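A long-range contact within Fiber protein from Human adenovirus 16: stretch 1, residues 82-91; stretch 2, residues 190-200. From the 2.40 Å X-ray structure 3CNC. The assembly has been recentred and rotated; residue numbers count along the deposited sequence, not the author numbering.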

# COMPACT_ATOMS: atom_id res chain seq x y z
N LYS A 82 8.60 8.24 26.39
CA LYS A 82 8.98 7.79 27.71
C LYS A 82 7.65 7.54 28.42
O LYS A 82 7.62 7.19 29.60
N ASN A 83 6.57 7.72 27.66
CA ASN A 83 5.20 7.50 28.13
C ASN A 83 4.65 6.33 27.33
O ASN A 83 5.14 6.05 26.23
N ASN A 84 3.64 5.65 27.86
CA ASN A 84 3.07 4.49 27.16
C ASN A 84 1.86 4.82 26.29
O ASN A 84 1.38 3.97 25.54
N GLN A 85 1.35 6.04 26.42
CA GLN A 85 0.19 6.46 25.64
C GLN A 85 0.45 7.84 25.04
O GLN A 85 0.46 8.84 25.76
N VAL A 86 0.67 7.87 23.73
CA VAL A 86 0.97 9.12 23.05
C VAL A 86 0.23 9.24 21.72
O VAL A 86 -0.07 8.24 21.06
N THR A 87 -0.07 10.47 21.34
CA THR A 87 -0.75 10.71 20.07
C THR A 87 -0.08 11.91 19.45
O THR A 87 -0.05 12.99 20.03
N ILE A 88 0.48 11.70 18.26
CA ILE A 88 1.15 12.75 17.51
C ILE A 88 0.26 13.19 16.35
O ILE A 88 -0.34 12.37 15.66
N ASP A 89 0.19 14.50 16.14
CA ASP A 89 -0.64 15.05 15.07
C ASP A 89 0.15 15.94 14.17
O ASP A 89 0.99 16.72 14.62
N VAL A 90 -0.13 15.84 12.88
CA VAL A 90 0.48 16.69 11.89
C VAL A 90 -0.71 17.09 11.04
O VAL A 90 -1.33 16.25 10.39
N ASN A 91 -1.06 18.36 11.08
CA ASN A 91 -2.20 18.84 10.31
C ASN A 91 -1.70 19.64 9.13
O ASN A 91 -0.76 20.42 9.25
N SER A 190 -2.26 11.37 12.23
CA SER A 190 -2.06 11.20 13.65
C SER A 190 -1.57 9.77 13.88
O SER A 190 -2.08 8.83 13.27
N TRP A 191 -0.55 9.63 14.72
CA TRP A 191 0.04 8.34 15.07
C TRP A 191 -0.33 8.09 16.51
O TRP A 191 -0.21 8.99 17.34
N SER A 192 -0.77 6.88 16.83
CA SER A 192 -1.16 6.59 18.19
C SER A 192 -0.39 5.44 18.83
O SER A 192 -0.39 4.32 18.32
N LEU A 193 0.25 5.74 19.95
CA LEU A 193 1.00 4.75 20.71
C LEU A 193 0.20 4.43 21.96
O LEU A 193 -0.02 5.31 22.79
N ASN A 194 -0.25 3.19 22.08
CA ASN A 194 -1.01 2.76 23.25
C ASN A 194 -0.50 1.40 23.71
O ASN A 194 -1.12 0.36 23.46
N ALA A 195 0.62 1.40 24.41
CA ALA A 195 1.22 0.15 24.87
C ALA A 195 1.21 -0.07 26.38
O ALA A 195 0.84 0.81 27.15
N GLU A 196 1.62 -1.27 26.77
CA GLU A 196 1.69 -1.66 28.17
C GLU A 196 2.62 -0.73 28.92
O GLU A 196 2.24 -0.10 29.91
N GLU A 197 3.86 -0.64 28.45
CA GLU A 197 4.85 0.21 29.09
C GLU A 197 5.62 1.05 28.08
O GLU A 197 5.78 0.65 26.93
N ALA A 198 6.07 2.21 28.53
CA ALA A 198 6.82 3.13 27.68
C ALA A 198 7.91 2.41 26.89
O ALA A 198 8.56 1.50 27.40
N PRO A 199 8.08 2.79 25.62
CA PRO A 199 9.08 2.22 24.71
C PRO A 199 10.51 2.57 25.14
O PRO A 199 11.40 1.73 25.07
N GLU A 200 10.71 3.81 25.57
CA GLU A 200 12.04 4.26 25.99
C GLU A 200 12.09 4.74 27.45
O GLU A 200 11.08 4.76 28.15

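Residues 85-91 and 190-194 run antiparallel as neighbouring strands, and the backbone ladder fixes where each side chain lies. V86 pairs with L193 through V86 N to L193 O and L193 N to V86 O, both 2.8 Å; I88 and W191 form the next hydrogen-bonded pair. Because side chains alternate, these four residues share one face, while Q85, T87, D89, S190, S192 and N194 occupy the other.

The first face is apolar. V86 (t) brings CG2 to 4.2 Å from CD2 of L193 (chi1 t, chi2 p), and I88 (m, t) sets CG2 4.1 Å from CE3 of W191. The indole, with chi1 m and chi2 -105°, reaches along the strand to V90 (t), whose CG2 meets CZ3 of W191 at 3.6 Å near the ring plane, an edge contact. The aliphatic side chains suit this largely buried side because they have no polar groups to satisfy, and the broad indole of W191 offers a large surface for packing.

The opposite face carries short or polar groups suited to greater exposure. T87 OG1 (chi1 m) lies 4.0 Å from S192 OG (chi1 t), and Q85 CG lies 3.3 Å from N194 OD1.

Beyond the strands, A198 points toward stretch 1, its small CB fitting 3.2 Å from K82 O.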

# COMPACT_ATOMS: atom_id res chain seq x y z
CB LYS A 82 9.80 8.85 28.45
CG LYS A 82 11.10 9.19 27.76
CD LYS A 82 12.24 9.44 28.76
CE LYS A 82 11.97 10.65 29.65
NZ LYS A 82 13.14 10.95 30.52
CB ASN A 83 4.34 8.73 27.87
CG ASN A 83 4.93 10.00 28.45
OD1 ASN A 83 5.11 10.11 29.66
ND2 ASN A 83 5.25 10.95 27.59
CB ASN A 84 2.68 3.41 28.16
CG ASN A 84 1.47 3.80 29.00
OD1 ASN A 84 0.69 2.94 29.41
ND2 ASN A 84 1.32 5.09 29.26
CB GLN A 85 -1.06 6.49 26.52
CG GLN A 85 -1.50 5.11 26.96
CD GLN A 85 -2.75 5.14 27.81
OE1 GLN A 85 -3.74 5.77 27.45
NE2 GLN A 85 -2.70 4.46 28.95
CB VAL A 86 2.48 9.26 22.76
CG1 VAL A 86 2.79 10.66 22.26
CG2 VAL A 86 3.28 8.94 24.01
CB THR A 87 -2.25 11.01 20.25
OG1 THR A 87 -2.92 9.84 20.75
CG2 THR A 87 -2.87 11.41 18.92
CB ILE A 88 2.48 12.24 16.96
CG1 ILE A 88 3.34 11.75 18.13
CG2 ILE A 88 3.18 13.33 16.16
CD1 ILE A 88 4.54 10.96 17.71
CB ASP A 89 -1.79 15.87 15.64
CG ASP A 89 -2.91 15.02 16.20
OD1 ASP A 89 -3.52 14.26 15.42
OD2 ASP A 89 -3.18 15.12 17.41
CB VAL A 90 1.51 15.93 11.03
CG1 VAL A 90 1.95 16.79 9.87
CG2 VAL A 90 2.71 15.55 11.89
CB ASN A 91 -3.10 19.69 11.21
CG ASN A 91 -3.38 19.04 12.56
OD1 ASN A 91 -3.79 17.87 12.63
ND2 ASN A 91 -3.15 19.79 13.63
CB SER A 190 -3.34 11.47 14.46
OG SER A 190 -4.33 10.47 14.27
CB TRP A 191 1.56 8.38 14.96
CG TRP A 191 2.08 8.53 13.58
CD1 TRP A 191 2.66 7.56 12.81
CD2 TRP A 191 2.16 9.75 12.82
NE1 TRP A 191 3.10 8.09 11.63
CE2 TRP A 191 2.81 9.43 11.60
CE3 TRP A 191 1.75 11.07 13.04
CZ2 TRP A 191 3.07 10.39 10.61
CZ3 TRP A 191 2.00 12.03 12.05
CH2 TRP A 191 2.65 11.68 10.85
CB SER A 192 -2.65 6.31 18.25
OG SER A 192 -3.05 5.99 19.57
CB LEU A 193 2.37 5.30 21.13
CG LEU A 193 3.17 4.42 22.10
CD1 LEU A 193 3.53 3.10 21.42
CD2 LEU A 193 4.44 5.15 22.55
CB ASN A 194 -2.50 2.68 22.90
CG ASN A 194 -3.36 2.33 24.10
OD1 ASN A 194 -3.28 2.98 25.15
ND2 ASN A 194 -4.19 1.30 23.96
CB ALA A 195 2.63 0.06 24.35
CB GLU A 196 2.21 -3.09 28.29
CG GLU A 196 1.25 -4.15 27.79
CD GLU A 196 0.12 -4.41 28.76
OE1 GLU A 196 -0.56 -3.44 29.16
OE2 GLU A 196 -0.10 -5.59 29.13
CB GLU A 197 5.80 -0.64 29.92
CG GLU A 197 6.28 -1.89 29.23
CD GLU A 197 6.82 -2.92 30.20
OE1 GLU A 197 7.82 -2.61 30.89
OE2 GLU A 197 6.25 -4.03 30.28
CB ALA A 198 7.45 4.23 28.52
CB PRO A 199 8.72 2.84 23.37
CG PRO A 199 7.24 2.98 23.46
CD PRO A 199 7.08 3.56 24.85
CB GLU A 200 12.54 5.39 25.09
CG GLU A 200 12.67 5.06 23.60
CD GLU A 200 13.56 3.86 23.32
OE1 GLU A 200 14.49 3.57 24.09
OE2 GLU A 200 13.31 3.19 22.29